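Long-range contacts in DnaJ homolog dnj-2 (Caenorhabditis elegans, PDB 2QSA), which probably acts as a membrane-bound Hsp40-type co-chaperone that stimulates the ATPase activity of an Hsp70 partner through its N-terminal J domain, the part in this chain: residues 7-11 against 95-99; 15-21 against 61-65; 28-33 against 72-78. All coordinates share one frame; numbering follows the deposited sequence. Where two conformers were deposited one is given.

Interaction 1. Residues 7-11 against 95-99; sequences APELY and YYQYY
A7 sets its methyl against the phenol end of Y95, CB lying 3.8 Å from CZ, while its backbone N is held by the hydroxyl of Y84. A type I beta turn then runs from A7 to L10. In one of its two conformers E9 has CG wedged between its own backbone N and carbonyl carbon (chi1 58°), and OE2 sits near the plane of the Y95 ring, at its edge. With E9 in that conformer the Y95 hydroxyl donates a weak hydrogen bond to the carboxylate, OH to OE2 3.0 Å, and the carboxylate is turned almost perpendicular to the ring. L10, also deposited in two conformers, divides its two methyls: CD1 lies over a face of Y95 in a CH-pi contact, 4.0 Å from the ring centroid, whereas CD2 packs on CD2 of Y98 and, more loosely, on CE2 of Y99. L10 CA lies over a face of the Y98 ring in a further CH-pi contact, 4.3 Å from the centroid. Y11 closes the segment. Its ring face receives the CD1 edge of Y98 in a T-shaped pair, centroids 4.8 Å apart and planes at 71°, and Y81 and Y84 of helix 75-86 add further aromatic contacts. The result is an aromatic cluster in which an irregular N-terminal segment packs across helix 91-101, the extra helix that follows the four helices characteristic of the J-domain fold.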
loop_
_atom_site.group_PDB
_atom_site.type_symbol
_atom_site.label_atom_id
_atom_site.label_comp_id
_atom_site.label_asym_id
_atom_site.label_seq_id
_atom_site.Cartn_x
_atom_site.Cartn_y
_atom_site.Cartn_z
ATOM N N ALA A 7 -5.676 7.275 8.338
ATOM C CA ALA A 7 -7.082 7.063 8.080
ATOM C C ALA A 7 -7.275 5.688 7.452
ATOM O O ALA A 7 -6.657 5.367 6.442
ATOM C CB ALA A 7 -7.639 8.196 7.148
ATOM N N PRO A 8 -8.146 4.847 8.047
ATOM C CA PRO A 8 -8.464 3.521 7.474
ATOM C C PRO A 8 -8.855 3.546 5.983
ATOM O O PRO A 8 -8.537 2.615 5.232
ATOM C CB PRO A 8 -9.641 3.032 8.358
ATOM C CG PRO A 8 -9.363 3.686 9.682
ATOM C CD PRO A 8 -8.844 5.076 9.339
ATOM N N GLU A 9 -9.546 4.597 5.540
ATOM C CA GLU A 9 -10.020 4.615 4.160
ATOM C C GLU A 9 -8.955 5.055 3.147
ATOM O O GLU A 9 -9.169 4.939 1.946
ATOM C CB GLU A 9 -11.294 5.445 4.005
ATOM C CG GLU A 9 -11.151 6.887 4.438
ATOM C CD GLU A 9 -11.526 7.112 5.889
ATOM O OE1 GLU A 9 -11.166 6.285 6.757
ATOM O OE2 GLU A 9 -12.184 8.130 6.166
ATOM N N LEU A 10 -7.811 5.560 3.610
ATOM C CA LEU A 10 -6.790 6.036 2.643
ATOM C C LEU A 10 -5.647 5.030 2.474
ATOM O O LEU A 10 -5.211 4.408 3.437
ATOM C CB LEU A 10 -6.195 7.391 3.069
ATOM C CG LEU A 10 -7.160 8.554 3.350
ATOM C CD1 LEU A 10 -6.381 9.774 3.824
ATOM C CD2 LEU A 10 -7.965 8.884 2.134
ATOM N N TYR A 11 -5.159 4.905 1.235
ATOM C CA TYR A 11 -3.930 4.137 0.980
ATOM C C TYR A 11 -4.019 2.727 1.590
ATOM O O TYR A 11 -5.012 2.020 1.337
ATOM C CB TYR A 11 -2.730 4.941 1.518
ATOM C CG TYR A 11 -2.607 6.292 0.824
ATOM C CD1 TYR A 11 -2.291 6.350 -0.545
ATOM C CD2 TYR A 11 -2.811 7.502 1.517
ATOM C CE1 TYR A 11 -2.153 7.578 -1.213
ATOM C CE2 TYR A 11 -2.687 8.738 0.847
ATOM C CZ TYR A 11 -2.343 8.763 -0.489
ATOM O OH TYR A 11 -2.216 9.970 -1.131
ATOM N N TYR A 95 -6.787 13.993 2.234
ATOM C CA TYR A 95 -7.945 13.356 1.621
ATOM C C TYR A 95 -8.173 13.847 0.197
ATOM O O TYR A 95 -8.443 13.042 -0.703
ATOM C CB TYR A 95 -9.201 13.627 2.450
ATOM C CG TYR A 95 -9.422 12.686 3.626
ATOM C CD1 TYR A 95 -8.504 12.604 4.672
ATOM C CD2 TYR A 95 -10.587 11.924 3.707
ATOM C CE1 TYR A 95 -8.732 11.742 5.771
ATOM C CE2 TYR A 95 -10.824 11.068 4.808
ATOM C CZ TYR A 95 -9.889 11.007 5.835
ATOM O OH TYR A 95 -10.090 10.167 6.928
ATOM N N TYR A 96 -8.118 15.171 0.001
ATOM C CA TYR A 96 -8.296 15.767 -1.319
ATOM C C TYR A 96 -7.275 15.186 -2.335
ATOM O O TYR A 96 -7.643 14.770 -3.457
ATOM C CB TYR A 96 -8.114 17.295 -1.202
ATOM C CG TYR A 96 -8.183 18.001 -2.531
ATOM C CD1 TYR A 96 -9.404 18.227 -3.155
ATOM C CD2 TYR A 96 -7.028 18.386 -3.181
ATOM C CE1 TYR A 96 -9.487 18.844 -4.383
ATOM C CE2 TYR A 96 -7.091 18.989 -4.450
ATOM C CZ TYR A 96 -8.330 19.210 -5.030
ATOM O OH TYR A 96 -8.424 19.806 -6.271
ATOM N N GLN A 97 -5.997 15.147 -1.953
ATOM C CA GLN A 97 -4.972 14.652 -2.892
ATOM C C GLN A 97 -5.211 13.181 -3.235
ATOM O O GLN A 97 -5.026 12.788 -4.379
ATOM C CB GLN A 97 -3.557 14.810 -2.351
ATOM C CG GLN A 97 -3.119 16.288 -2.049
ATOM C CD GLN A 97 -3.275 17.239 -3.225
ATOM O OE1 GLN A 97 -3.108 16.866 -4.390
ATOM N NE2 GLN A 97 -3.586 18.496 -2.910
ATOM N N TYR A 98 -5.610 12.392 -2.238
ATOM C CA TYR A 98 -5.904 10.964 -2.464
ATOM C C TYR A 98 -7.055 10.815 -3.471
ATOM O O TYR A 98 -6.939 10.137 -4.515
ATOM C CB TYR A 98 -6.260 10.293 -1.144
ATOM C CG TYR A 98 -6.671 8.834 -1.276
ATOM C CD1 TYR A 98 -5.713 7.840 -1.477
ATOM C CD2 TYR A 98 -7.999 8.451 -1.171
ATOM C CE1 TYR A 98 -6.044 6.532 -1.552
ATOM C CE2 TYR A 98 -8.365 7.103 -1.289
ATOM C CZ TYR A 98 -7.371 6.159 -1.466
ATOM O OH TYR A 98 -7.711 4.836 -1.587
ATOM N N TYR A 99 -8.177 11.462 -3.168
ATOM C CA TYR A 99 -9.335 11.344 -4.059
ATOM C C TYR A 99 -9.173 12.016 -5.427
ATOM O O TYR A 99 -9.642 11.459 -6.448
ATOM C CB TYR A 99 -10.627 11.730 -3.317
ATOM C CG TYR A 99 -11.018 10.725 -2.257
ATOM C CD1 TYR A 99 -11.430 9.422 -2.602
ATOM C CD2 TYR A 99 -10.963 11.043 -0.912
ATOM C CE1 TYR A 99 -11.789 8.466 -1.605
ATOM C CE2 TYR A 99 -11.316 10.108 0.084
ATOM C CZ TYR A 99 -11.739 8.824 -0.273
ATOM O OH TYR A 99 -12.087 7.934 0.729
#

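Interaction 2. Residues 15-21 against 61-65; sequences ENCYDVL and RFRVI
E15 and R61 come at each other from opposite directions and join the residue just ahead of the N-cap of helix 17-20 to helix 52-73, the first and third helices of the J-domain fold. Carboxylate and guanidinium are nearly coplanar, 23° apart, and meet end-on in a two-pronged salt bridge. NH1 of R61 donates to OE1 of E15 over 2.8 Å, almost straight at 172° and in the guanidinium plane. The second prong, from R61 NH2 to E15 OE2 at 3.0 Å, is more bent and tilted from that plane; both oxygens use their syn lone pairs, and two bonds together fix the rotation of the carboxylate. A bend in the R61 chain (chi2 58°) carries the guanidinium over to E15, and the side chain also touches H44. Beneath the ion pair the contact is apolar. V20 crosses V64 at about a right angle, with CG2 of V20 4.0 Å from CG1 of V64, and its CG1 faces the backbone of V64 and I65. L21 reaches I65 obliquely, CD2 to CG2 3.9 Å in one of the two I65 conformers, and its other neighbours include L33 and L40, so it sits between helices 30-43 and 52-73. R61 NH2 has a further acceptor beyond E15: a water 2.9 Å away, which in turn donates to the carbonyl O of V20 at 2.7 Å.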
loop_
_atom_site.group_PDB
_atom_site.type_symbol
_atom_site.label_atom_id
_atom_site.label_comp_id
_atom_site.label_asym_id
_atom_site.label_seq_id
_atom_site.Cartn_x
_atom_site.Cartn_y
_atom_site.Cartn_z
ATOM N N GLU A 15 -2.047 0.207 8.005
ATOM C CA GLU A 15 -0.665 -0.186 7.762
ATOM C C GLU A 15 -0.006 0.840 6.900
ATOM O O GLU A 15 -0.661 1.492 6.062
ATOM C CB GLU A 15 -0.585 -1.529 6.995
ATOM C CG GLU A 15 -0.984 -2.699 7.871
ATOM C CD GLU A 15 -0.923 -3.993 7.065
ATOM O OE1 GLU A 15 -1.896 -4.227 6.322
ATOM O OE2 GLU A 15 0.113 -4.701 7.153
ATOM N N ASN A 16 1.295 0.976 7.121
ATOM C CA ASN A 16 2.139 1.833 6.257
ATOM C C ASN A 16 2.477 1.043 4.975
ATOM O O ASN A 16 2.872 -0.143 5.024
ATOM C CB ASN A 16 3.398 2.180 7.072
ATOM C CG ASN A 16 4.418 2.984 6.275
ATOM O OD1 ASN A 16 4.693 2.703 5.113
ATOM N ND2 ASN A 16 5.031 3.956 6.936
ATOM N N CYS A 17 2.207 1.623 3.793
ATOM C CA CYS A 17 2.404 0.857 2.529
ATOM C C CYS A 17 3.867 0.384 2.320
ATOM O O CYS A 17 4.094 -0.683 1.694
ATOM C CB CYS A 17 1.995 1.693 1.295
ATOM S SG CYS A 17 0.258 2.146 1.200
ATOM N N TYR A 18 4.836 1.195 2.777
ATOM C CA TYR A 18 6.246 0.707 2.720
ATOM C C TYR A 18 6.378 -0.587 3.548
ATOM O O TYR A 18 7.013 -1.547 3.097
ATOM C CB TYR A 18 7.204 1.735 3.260
ATOM C CG TYR A 18 7.345 2.960 2.426
ATOM C CD1 TYR A 18 8.209 2.982 1.302
ATOM C CD2 TYR A 18 6.636 4.118 2.741
ATOM C CE1 TYR A 18 8.385 4.170 0.547
ATOM C CE2 TYR A 18 6.815 5.325 1.999
ATOM C CZ TYR A 18 7.674 5.319 0.888
ATOM O OH TYR A 18 7.853 6.487 0.164
ATOM N N ASP A 19 5.789 -0.613 4.740
ATOM C CA ASP A 19 5.877 -1.819 5.595
ATOM C C ASP A 19 5.160 -3.001 4.966
ATOM O O ASP A 19 5.618 -4.126 5.086
ATOM C CB ASP A 19 5.260 -1.562 6.963
ATOM C CG ASP A 19 6.031 -0.513 7.775
ATOM O OD1 ASP A 19 7.178 -0.224 7.449
ATOM O OD2 ASP A 19 5.471 -0.052 8.801
ATOM N N VAL A 20 4.028 -2.727 4.304
ATOM C CA VAL A 20 3.287 -3.806 3.645
ATOM C C VAL A 20 4.158 -4.609 2.662
ATOM O O VAL A 20 4.087 -5.838 2.602
ATOM C CB VAL A 20 2.014 -3.261 2.894
ATOM C CG1 VAL A 20 1.373 -4.364 2.028
ATOM C CG2 VAL A 20 0.992 -2.724 3.912
ATOM N N LEU A 21 4.974 -3.883 1.901
ATOM C CA LEU A 21 5.886 -4.508 0.957
ATOM C C LEU A 21 7.283 -4.794 1.506
ATOM O O LEU A 21 8.143 -5.283 0.767
ATOM C CB LEU A 21 5.958 -3.644 -0.311
ATOM C CG LEU A 21 4.608 -3.511 -1.056
ATOM C CD1 LEU A 21 4.801 -2.598 -2.306
ATOM C CD2 LEU A 21 4.072 -4.872 -1.511
ATOM N N ARG A 61 -5.818 -10.285 1.509
ATOM C CA ARG A 61 -4.472 -9.739 1.748
ATOM C C ARG A 61 -3.848 -9.214 0.434
ATOM O O ARG A 61 -3.160 -8.163 0.398
ATOM C CB ARG A 61 -3.575 -10.803 2.358
ATOM C CG ARG A 61 -2.188 -10.308 2.766
ATOM C CD ARG A 61 -2.316 -9.138 3.801
ATOM N NE ARG A 61 -1.023 -8.575 4.178
ATOM C CZ ARG A 61 -0.924 -7.362 4.739
ATOM N NH1 ARG A 61 -2.079 -6.675 4.961
ATOM N NH2 ARG A 61 0.248 -6.816 5.084
ATOM N N PHE A 62 -4.073 -9.971 -0.627
ATOM C CA PHE A 62 -3.565 -9.594 -1.951
ATOM C C PHE A 62 -3.968 -8.153 -2.303
ATOM O O PHE A 62 -3.144 -7.377 -2.862
ATOM C CB PHE A 62 -4.089 -10.571 -3.011
ATOM C CG PHE A 62 -3.422 -10.405 -4.368
ATOM C CD1 PHE A 62 -2.394 -11.245 -4.741
ATOM C CD2 PHE A 62 -3.804 -9.383 -5.238
ATOM C CE1 PHE A 62 -1.758 -11.115 -6.027
ATOM C CE2 PHE A 62 -3.190 -9.220 -6.511
ATOM C CZ PHE A 62 -2.163 -10.105 -6.898
ATOM N N ARG A 63 -5.223 -7.791 -1.988
ATOM C CA ARG A 63 -5.694 -6.423 -2.214
ATOM C C ARG A 63 -4.816 -5.374 -1.542
ATOM O O ARG A 63 -4.543 -4.329 -2.120
ATOM C CB ARG A 63 -7.162 -6.264 -1.767
ATOM C CG ARG A 63 -8.147 -6.873 -2.780
ATOM C CD ARG A 63 -9.588 -6.423 -2.482
ATOM N NE ARG A 63 -10.171 -7.079 -1.299
ATOM C CZ ARG A 63 -10.790 -8.267 -1.321
ATOM N NH1 ARG A 63 -10.881 -8.953 -2.450
ATOM N NH2 ARG A 63 -11.286 -8.790 -0.202
ATOM N N VAL A 64 -4.390 -5.649 -0.315
ATOM C CA VAL A 64 -3.502 -4.679 0.360
ATOM C C VAL A 64 -2.135 -4.579 -0.337
ATOM O O VAL A 64 -1.576 -3.467 -0.482
ATOM C CB VAL A 64 -3.357 -5.021 1.857
ATOM C CG1 VAL A 64 -2.599 -3.881 2.562
ATOM C CG2 VAL A 64 -4.791 -5.225 2.468
ATOM N N ILE A 65 -1.553 -5.741 -0.675
ATOM C CA ILE A 65 -0.282 -5.798 -1.388
ATOM C C ILE A 65 -0.373 -4.941 -2.666
ATOM O O ILE A 65 0.503 -4.114 -2.929
ATOM C CB ILE A 65 0.110 -7.257 -1.697
ATOM C CG1 ILE A 65 0.439 -7.960 -0.362
ATOM C CG2 ILE A 65 1.268 -7.299 -2.672
ATOM C CD1 ILE A 65 0.079 -9.445 -0.349
HETATM O O HOH W 1 2.828 -7.660 4.156
#

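Interaction 3. Residues 28-33 against 72-78; sequences FDKQKL and LKDDEAK
L72 and L33 interlock where the two long antiparallel helices of the J domain, 30-43 and 52-73, come together at the end remote from the HPD loop. The two leucines cross at about a right angle, CD2 of L33 3.7 Å from CB of L72, and F28 lies beside them, its CZ 3.6 Å from the carbonyl O of L72. At K73 the same L33 methyl continues onto the aliphatic base of the lysine, CD2 to CB 3.9 Å in one of its two conformers, and the K30 chain runs close by. D74, in one of its two conformers, caps helix 75-86, its OD2 accepting from A77 N on the anti side; across the contact D29 caps helix 30-43, its OD1 met by K32 N nearly along the C-O bond. D75 turns its carboxylate towards K30, whose extended chain meets it roughly at right angles: K30 NZ donates to the syn lone pair of D75 OD1 over 2.8 Å, in a salt bridge at the protein surface. One turn further on, K78 slides along F28 in the opposite direction and covers a ring face. Its final bend (chi4 -64°) leaves NZ 4.5 Å from the F28 ring centroid, a cation-pi geometry 14° off the normal, while that ammonium is held chiefly by a salt bridge to D82. Without the phenyl ring, as with an alanine at F28, the K78 methylenes would probably lose their aromatic platform and a gap would open beside L72. The fit is close: K78 CE stands 3.4 Å from the F28 ring centroid, only 3° off the ring normal.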
loop_
_atom_site.group_PDB
_atom_site.type_symbol
_atom_site.label_atom_id
_atom_site.label_comp_id
_atom_site.label_asym_id
_atom_site.label_seq_id
_atom_site.Cartn_x
_atom_site.Cartn_y
_atom_site.Cartn_z
ATOM N N PHE A 28 14.557 3.542 -0.845
ATOM C CA PHE A 28 13.600 3.204 -1.897
ATOM C C PHE A 28 14.180 3.292 -3.302
ATOM O O PHE A 28 14.945 4.212 -3.618
ATOM C CB PHE A 28 12.441 4.197 -1.800
ATOM C CG PHE A 28 11.423 4.046 -2.891
ATOM C CD1 PHE A 28 10.342 3.181 -2.741
ATOM C CD2 PHE A 28 11.591 4.712 -4.112
ATOM C CE1 PHE A 28 9.392 3.043 -3.750
ATOM C CE2 PHE A 28 10.642 4.581 -5.131
ATOM C CZ PHE A 28 9.554 3.730 -4.957
ATOM N N ASP A 29 13.841 2.323 -4.143
ATOM C CA ASP A 29 13.844 2.544 -5.594
ATOM C C ASP A 29 12.857 1.600 -6.263
ATOM O O ASP A 29 12.379 0.627 -5.645
ATOM C CB ASP A 29 15.238 2.443 -6.240
ATOM C CG ASP A 29 15.835 1.021 -6.183
ATOM O OD1 ASP A 29 15.210 0.054 -6.641
ATOM O OD2 ASP A 29 16.993 0.873 -5.734
ATOM N N LYS A 30 12.532 1.905 -7.509
ATOM C CA LYS A 30 11.420 1.223 -8.177
ATOM C C LYS A 30 11.761 -0.231 -8.515
ATOM O O LYS A 30 10.872 -1.090 -8.668
ATOM C CB LYS A 30 11.014 1.996 -9.425
ATOM C CG LYS A 30 10.332 3.304 -9.067
ATOM C CD LYS A 30 9.751 3.950 -10.304
ATOM C CE LYS A 30 9.535 5.394 -10.080
ATOM N NZ LYS A 30 9.298 6.020 -11.404
ATOM N N GLN A 31 13.058 -0.496 -8.709
ATOM C CA GLN A 31 13.477 -1.850 -8.968
ATOM C C GLN A 31 13.204 -2.744 -7.745
ATOM O O GLN A 31 12.572 -3.812 -7.874
ATOM C CB GLN A 31 14.943 -1.818 -9.392
ATOM C CG GLN A 31 15.476 -2.982 -10.080
ATOM C CD GLN A 31 16.927 -2.680 -10.535
ATOM O OE1 GLN A 31 17.189 -2.135 -11.652
ATOM N NE2 GLN A 31 17.858 -3.053 -9.690
ATOM N N LYS A 32 13.653 -2.304 -6.560
ATOM C CA LYS A 32 13.434 -3.033 -5.329
ATOM C C LYS A 32 11.943 -3.174 -5.046
ATOM O O LYS A 32 11.503 -4.208 -4.535
ATOM C CB LYS A 32 14.059 -2.298 -4.128
ATOM C CG LYS A 32 15.559 -2.170 -4.196
ATOM C CD LYS A 32 16.012 -1.443 -2.938
ATOM C CE LYS A 32 17.408 -0.930 -3.029
ATOM N NZ LYS A 32 17.716 -0.405 -1.666
ATOM N N LEU A 33 11.199 -2.090 -5.307
ATOM C CA LEU A 33 9.742 -2.065 -5.045
ATOM C C LEU A 33 9.061 -3.133 -5.906
ATOM O O LEU A 33 8.221 -3.894 -5.403
ATOM C CB LEU A 33 9.170 -0.680 -5.372
ATOM C CG LEU A 33 7.656 -0.583 -5.101
ATOM C CD1 LEU A 33 7.386 -0.559 -3.566
ATOM C CD2 LEU A 33 7.109 0.663 -5.757
ATOM N N LEU A 72 2.982 3.252 -4.250
ATOM C CA LEU A 72 4.405 3.578 -4.204
ATOM C C LEU A 72 5.047 3.613 -5.591
ATOM O O LEU A 72 6.102 4.233 -5.762
ATOM C CB LEU A 72 5.163 2.636 -3.282
ATOM C CG LEU A 72 4.705 2.709 -1.810
ATOM C CD1 LEU A 72 5.417 1.609 -0.996
ATOM C CD2 LEU A 72 4.996 4.109 -1.275
ATOM N N LYS A 73 4.454 2.926 -6.564
ATOM C CA LYS A 73 5.073 2.820 -7.907
ATOM C C LYS A 73 4.794 4.049 -8.764
ATOM O O LYS A 73 5.588 4.377 -9.676
ATOM C CB LYS A 73 4.591 1.552 -8.634
ATOM C CG LYS A 73 5.218 1.301 -10.010
ATOM C CD LYS A 73 6.687 0.940 -9.925
ATOM C CE LYS A 73 7.197 0.310 -11.237
ATOM N NZ LYS A 73 6.820 1.120 -12.436
ATOM N N ASP A 74 3.633 4.669 -8.509
ATOM C CA ASP A 74 3.240 5.876 -9.225
ATOM C C ASP A 74 3.890 7.097 -8.579
ATOM O O ASP A 74 3.695 7.375 -7.400
ATOM C CB ASP A 74 1.720 6.041 -9.216
ATOM C CG ASP A 74 1.275 7.226 -10.042
ATOM O OD1 ASP A 74 1.392 7.124 -11.290
ATOM O OD2 ASP A 74 0.832 8.249 -9.459
ATOM N N ASP A 75 4.675 7.843 -9.355
ATOM C CA ASP A 75 5.429 8.975 -8.747
ATOM C C ASP A 75 4.577 10.012 -7.996
ATOM O O ASP A 75 4.951 10.477 -6.913
ATOM C CB ASP A 75 6.252 9.704 -9.802
ATOM C CG ASP A 75 7.309 8.814 -10.428
ATOM O OD1 ASP A 75 7.468 7.652 -10.013
ATOM O OD2 ASP A 75 7.929 9.282 -11.398
ATOM N N GLU A 76 3.438 10.361 -8.600
ATOM C CA GLU A 76 2.530 11.351 -8.027
ATOM C C GLU A 76 1.861 10.825 -6.756
ATOM O O GLU A 76 1.821 11.533 -5.736
ATOM C CB GLU A 76 1.462 11.776 -9.039
ATOM C CG GLU A 76 0.545 12.883 -8.563
ATOM C CD GLU A 76 -0.248 13.518 -9.686
ATOM O OE1 GLU A 76 -0.367 12.916 -10.785
ATOM O OE2 GLU A 76 -0.739 14.634 -9.468
ATOM N N ALA A 77 1.385 9.581 -6.806
ATOM C CA ALA A 77 0.734 8.933 -5.641
ATOM C C ALA A 77 1.768 8.870 -4.512
ATOM O O ALA A 77 1.432 9.153 -3.357
ATOM C CB ALA A 77 0.233 7.526 -6.005
ATOM N N LYS A 78 3.017 8.501 -4.854
ATOM C CA LYS A 78 4.050 8.319 -3.817
ATOM C C LYS A 78 4.361 9.681 -3.187
ATOM O O LYS A 78 4.524 9.769 -1.975
ATOM C CB LYS A 78 5.339 7.686 -4.397
ATOM C CG LYS A 78 6.369 7.430 -3.330
ATOM C CD LYS A 78 7.600 6.772 -3.923
ATOM C CE LYS A 78 8.635 6.463 -2.810
ATOM N NZ LYS A 78 9.153 7.737 -2.165
#

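How the interactions relate
Interactions 2 and 3 share helix 52-73 and lie 13 Å apart between centres; they touch directly, Y18 packing on L72 and its hydroxyl making a weak hydrogen bond with K78 NZ. Their segments alternate along the chain, and the contacts together hold the short helix 17-20 and helices 30-43, 52-73 and 75-86 in the arrangement of the J-domain fold. Both are nested within the much longer loop closed by interaction 1, whose centre is 15 Å from that of interaction 2 and 18 Å from that of interaction 3. Y11 packs against C17, linking interaction 1 to interaction 2 beside the C12-C17 disulfide. The N-terminal segment and helix 91-101 thus extend one side of the J-domain core.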